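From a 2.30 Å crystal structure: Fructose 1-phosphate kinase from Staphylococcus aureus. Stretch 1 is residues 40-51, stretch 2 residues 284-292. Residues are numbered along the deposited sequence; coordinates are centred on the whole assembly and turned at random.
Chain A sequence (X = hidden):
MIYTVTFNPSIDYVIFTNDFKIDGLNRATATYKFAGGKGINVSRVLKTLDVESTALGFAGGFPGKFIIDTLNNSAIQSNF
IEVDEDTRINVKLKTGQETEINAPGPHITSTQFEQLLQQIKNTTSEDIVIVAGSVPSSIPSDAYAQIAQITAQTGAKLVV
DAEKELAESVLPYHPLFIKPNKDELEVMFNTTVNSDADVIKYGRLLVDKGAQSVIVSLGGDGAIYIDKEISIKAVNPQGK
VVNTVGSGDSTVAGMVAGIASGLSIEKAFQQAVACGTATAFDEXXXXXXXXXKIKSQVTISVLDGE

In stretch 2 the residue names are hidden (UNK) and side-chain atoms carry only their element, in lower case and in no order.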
# COMPACT_ATOMS: atom_id res chain seq x y z
N ILE A 40 15.08 9.62 6.61
CA ILE A 40 15.38 8.24 6.21
C ILE A 40 16.41 8.20 5.07
O ILE A 40 17.37 7.42 5.11
CB ILE A 40 14.10 7.47 5.84
CG1 ILE A 40 13.30 7.16 7.11
CG2 ILE A 40 14.43 6.17 5.09
CD1 ILE A 40 11.95 6.50 6.82
N ASN A 41 16.21 9.07 4.08
CA ASN A 41 17.14 9.18 2.96
C ASN A 41 18.53 9.61 3.44
O ASN A 41 19.54 9.08 2.99
CB ASN A 41 16.58 10.13 1.89
CG ASN A 41 15.56 9.46 0.95
OD1 ASN A 41 15.20 8.28 1.11
ND2 ASN A 41 15.11 10.21 -0.05
N VAL A 42 18.56 10.57 4.37
CA VAL A 42 19.83 10.98 4.96
C VAL A 42 20.52 9.75 5.59
O VAL A 42 21.70 9.49 5.33
CB VAL A 42 19.68 12.14 6.01
CG1 VAL A 42 21.04 12.62 6.48
CG2 VAL A 42 18.94 13.31 5.43
N SER A 43 19.78 8.97 6.38
CA SER A 43 20.33 7.75 6.98
C SER A 43 20.85 6.79 5.90
O SER A 43 21.89 6.15 6.08
CB SER A 43 19.31 7.05 7.88
OG SER A 43 19.14 7.76 9.09
N ARG A 44 20.11 6.71 4.79
CA ARG A 44 20.48 5.83 3.67
C ARG A 44 21.80 6.26 3.04
O ARG A 44 22.66 5.42 2.75
CB ARG A 44 19.38 5.78 2.61
CG ARG A 44 18.17 4.92 2.95
CD ARG A 44 17.62 4.34 1.65
NE ARG A 44 16.32 3.67 1.78
CZ ARG A 44 16.12 2.36 1.61
NH1 ARG A 44 17.15 1.56 1.33
NH2 ARG A 44 14.90 1.84 1.72
N VAL A 45 21.97 7.57 2.82
CA VAL A 45 23.22 8.07 2.25
C VAL A 45 24.37 8.00 3.26
O VAL A 45 25.49 7.62 2.90
CB VAL A 45 23.08 9.49 1.64
CG1 VAL A 45 24.38 9.90 0.94
CG2 VAL A 45 21.93 9.53 0.65
N LEU A 46 24.10 8.34 4.52
CA LEU A 46 25.13 8.22 5.55
C LEU A 46 25.63 6.78 5.54
O LEU A 46 26.83 6.55 5.59
CB LEU A 46 24.63 8.62 6.94
CG LEU A 46 24.41 10.10 7.30
CD1 LEU A 46 23.69 10.23 8.64
CD2 LEU A 46 25.72 10.91 7.31
N LYS A 47 24.70 5.82 5.43
CA LYS A 47 25.04 4.39 5.39
C LYS A 47 25.94 4.00 4.21
O LYS A 47 26.94 3.30 4.41
CB LYS A 47 23.78 3.52 5.39
CG LYS A 47 24.07 2.04 5.59
CD LYS A 47 24.73 1.80 6.95
CE LYS A 47 25.45 0.45 7.00
NZ LYS A 47 25.89 0.18 8.39
N THR A 48 25.55 4.43 3.01
CA THR A 48 26.37 4.32 1.79
C THR A 48 27.79 4.86 2.01
O THR A 48 28.75 4.41 1.39
CB THR A 48 25.67 5.08 0.61
OG1 THR A 48 24.37 4.53 0.37
CG2 THR A 48 26.46 5.00 -0.66
N LEU A 49 27.93 5.83 2.92
CA LEU A 49 29.21 6.46 3.22
C LEU A 49 29.90 5.83 4.41
O LEU A 49 30.97 6.29 4.83
CB LEU A 49 29.03 7.97 3.45
CG LEU A 49 28.53 8.80 2.26
CD1 LEU A 49 28.04 10.17 2.74
CD2 LEU A 49 29.61 8.95 1.19
N ASP A 50 29.30 4.77 4.95
CA ASP A 50 29.87 4.02 6.09
C ASP A 50 29.74 4.78 7.40
O ASP A 50 30.64 4.74 8.24
CB ASP A 50 31.35 3.66 5.84
CG ASP A 50 31.54 2.62 4.76
OD1 ASP A 50 30.74 1.66 4.69
OD2 ASP A 50 32.51 2.75 3.97
N VAL A 51 28.63 5.48 7.58
CA VAL A 51 28.43 6.27 8.79
C VAL A 51 27.12 5.89 9.43
O VAL A 51 26.06 5.97 8.79
CB VAL A 51 28.53 7.80 8.53
CG1 VAL A 51 28.21 8.57 9.80
CG2 VAL A 51 29.93 8.18 8.04
N UNK A 284 17.69 6.19 -8.02
CA UNK A 284 17.39 6.40 -6.62
C UNK A 284 18.53 7.18 -5.97
O UNK A 284 19.05 8.13 -6.56
o UNK A 284 16.68 5.04 -3.57
c UNK A 284 16.23 5.17 -4.73
o UNK A 284 15.02 5.41 -4.96
c UNK A 284 17.17 5.05 -5.91
N UNK A 285 18.90 6.77 -4.77
CA UNK A 285 20.01 7.37 -4.05
C UNK A 285 21.33 6.83 -4.59
O UNK A 285 21.40 5.71 -5.10
c UNK A 285 18.72 7.35 -0.38
c UNK A 285 19.89 7.11 -2.56
c UNK A 285 18.39 9.09 -2.13
c UNK A 285 18.61 7.61 -1.87
N UNK A 286 22.38 7.63 -4.46
CA UNK A 286 23.66 7.33 -5.10
C UNK A 286 24.36 6.13 -4.47
O UNK A 286 24.24 5.88 -3.27
c UNK A 286 24.55 8.55 -5.07
N UNK A 287 25.11 5.41 -5.29
CA UNK A 287 26.02 4.38 -4.80
C UNK A 287 27.29 5.08 -4.30
O UNK A 287 27.53 6.25 -4.62
o UNK A 287 27.02 4.01 -6.99
c UNK A 287 25.09 2.65 -6.42
c UNK A 287 26.36 3.35 -5.91
N UNK A 288 28.08 4.35 -3.52
CA UNK A 288 29.35 4.83 -2.99
C UNK A 288 30.33 5.21 -4.10
O UNK A 288 30.99 6.25 -4.02
n UNK A 288 32.09 4.42 1.89
n UNK A 288 32.23 5.98 0.18
c UNK A 288 31.03 5.52 -0.52
c UNK A 288 29.98 3.79 -2.05
n UNK A 288 33.80 5.94 1.85
c UNK A 288 32.70 5.44 1.31
c UNK A 288 31.27 4.25 -1.35
N UNK A 289 30.40 4.38 -5.14
CA UNK A 289 31.32 4.59 -6.26
C UNK A 289 30.93 5.76 -7.16
O UNK A 289 31.80 6.38 -7.75
c UNK A 289 32.18 2.20 -6.34
c UNK A 289 31.47 3.31 -7.10
o UNK A 289 32.43 2.37 -5.12
o UNK A 289 32.48 1.16 -6.97
N UNK A 290 29.63 6.04 -7.26
CA UNK A 290 29.16 7.22 -7.97
C UNK A 290 29.57 8.49 -7.23
O UNK A 290 29.99 9.47 -7.84
c UNK A 290 27.65 7.18 -8.18
N UNK A 291 29.46 8.44 -5.90
CA UNK A 291 29.83 9.56 -5.04
C UNK A 291 31.32 9.87 -5.15
O UNK A 291 31.69 11.03 -5.36
c UNK A 291 27.37 8.67 -2.11
c UNK A 291 29.42 9.30 -3.56
c UNK A 291 30.09 10.32 -2.62
c UNK A 291 27.89 9.30 -3.41
N UNK A 292 32.16 8.85 -5.01
CA UNK A 292 33.61 9.01 -5.04
C UNK A 292 34.10 9.48 -6.40
O UNK A 292 34.95 10.36 -6.49
c UNK A 292 34.33 7.70 -4.68
c UNK A 292 34.31 8.20 -2.20
c UNK A 292 34.02 7.19 -3.29
o UNK A 292 35.24 9.00 -2.36
o UNK A 292 33.60 8.18 -1.17

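Position 284 carries two carbons, the second bearing two oxygens: a short carboxylate, Asp-284. Its CA-to-CB bond points toward stretch 1 but stays out of contact, and OD2 accepts from N of position 285 at 3.1 Å.

Position 285 has four carbons forked at the second, which makes it Leu-285. Its CA-to-CB bond points toward the helix of stretch 1, and CD1 reaches O of Asn-41 at 3.9 Å, CB of Arg-44 at 3.4 Å and CG2 of Val-45 at 4.0 Å. One methyl thus meets three residues of the helix, and no other residue of stretch 2 gives up more area to the contact.

At 286 a single carbon marks Ala-286. CB of Ala-286 comes no nearer than 6.0 Å, to CG2 of Thr-48; the backbone does the touching, its O 3.5 Å from the same CG2.

Position 287 shows one carbon carrying an oxygen and a carbon, hence Thr-287. The CA-to-CB bond points away from stretch 1, and the hydroxyl serves its own helix: OG1 of Thr-287 accepts a weak capping bond from N of position 290 at 3.3 Å.

Position 288 runs through three carbons and a nitrogen to a carbon with two more nitrogens, the guanidinium of Arg-288. NH1 donates to OD2 of Asp-50 at 2.7 Å, a salt bridge made at the guanidinium edge, and weakly to O of Thr-48 at 3.4 Å. O of Leu-49 lies over one face.

Position 289, two carbons with two oxygens on the second, is Asp-289; it makes no contact with stretch 1. Position 290 has one carbon, Ala-290, likewise out of reach.

At 291 four carbons fork at the first, one arm two carbons long: Ile-291. That longer arm ends in CD1, 4.0 Å from both CG2 of Thr-48 and CD2 of Leu-49, and 4.4 Å from CG1 of Val-45.

Position 292, three carbons with two oxygens on the third, is Glu-292. Its OE2 accepts from NE of Arg-288 at 2.9 Å in a salt bridge within the stretch.

The contact combines apolar packing with a charged clasp. The helices cross at 79°, and Leu-285 and Ile-291 both pack against Val-45. Beside Ile-291, CG2 of Thr-48 meets backbone and side chains, while its OG1 bonds to O of Arg-44 at 3.1 Å. Where the first helix ends in a Schellman motif, one salt bridge, Arg-288 to Asp-50, ties its end to stretch 2.

Stretch 2, residues 284-292: DLATRDAIE
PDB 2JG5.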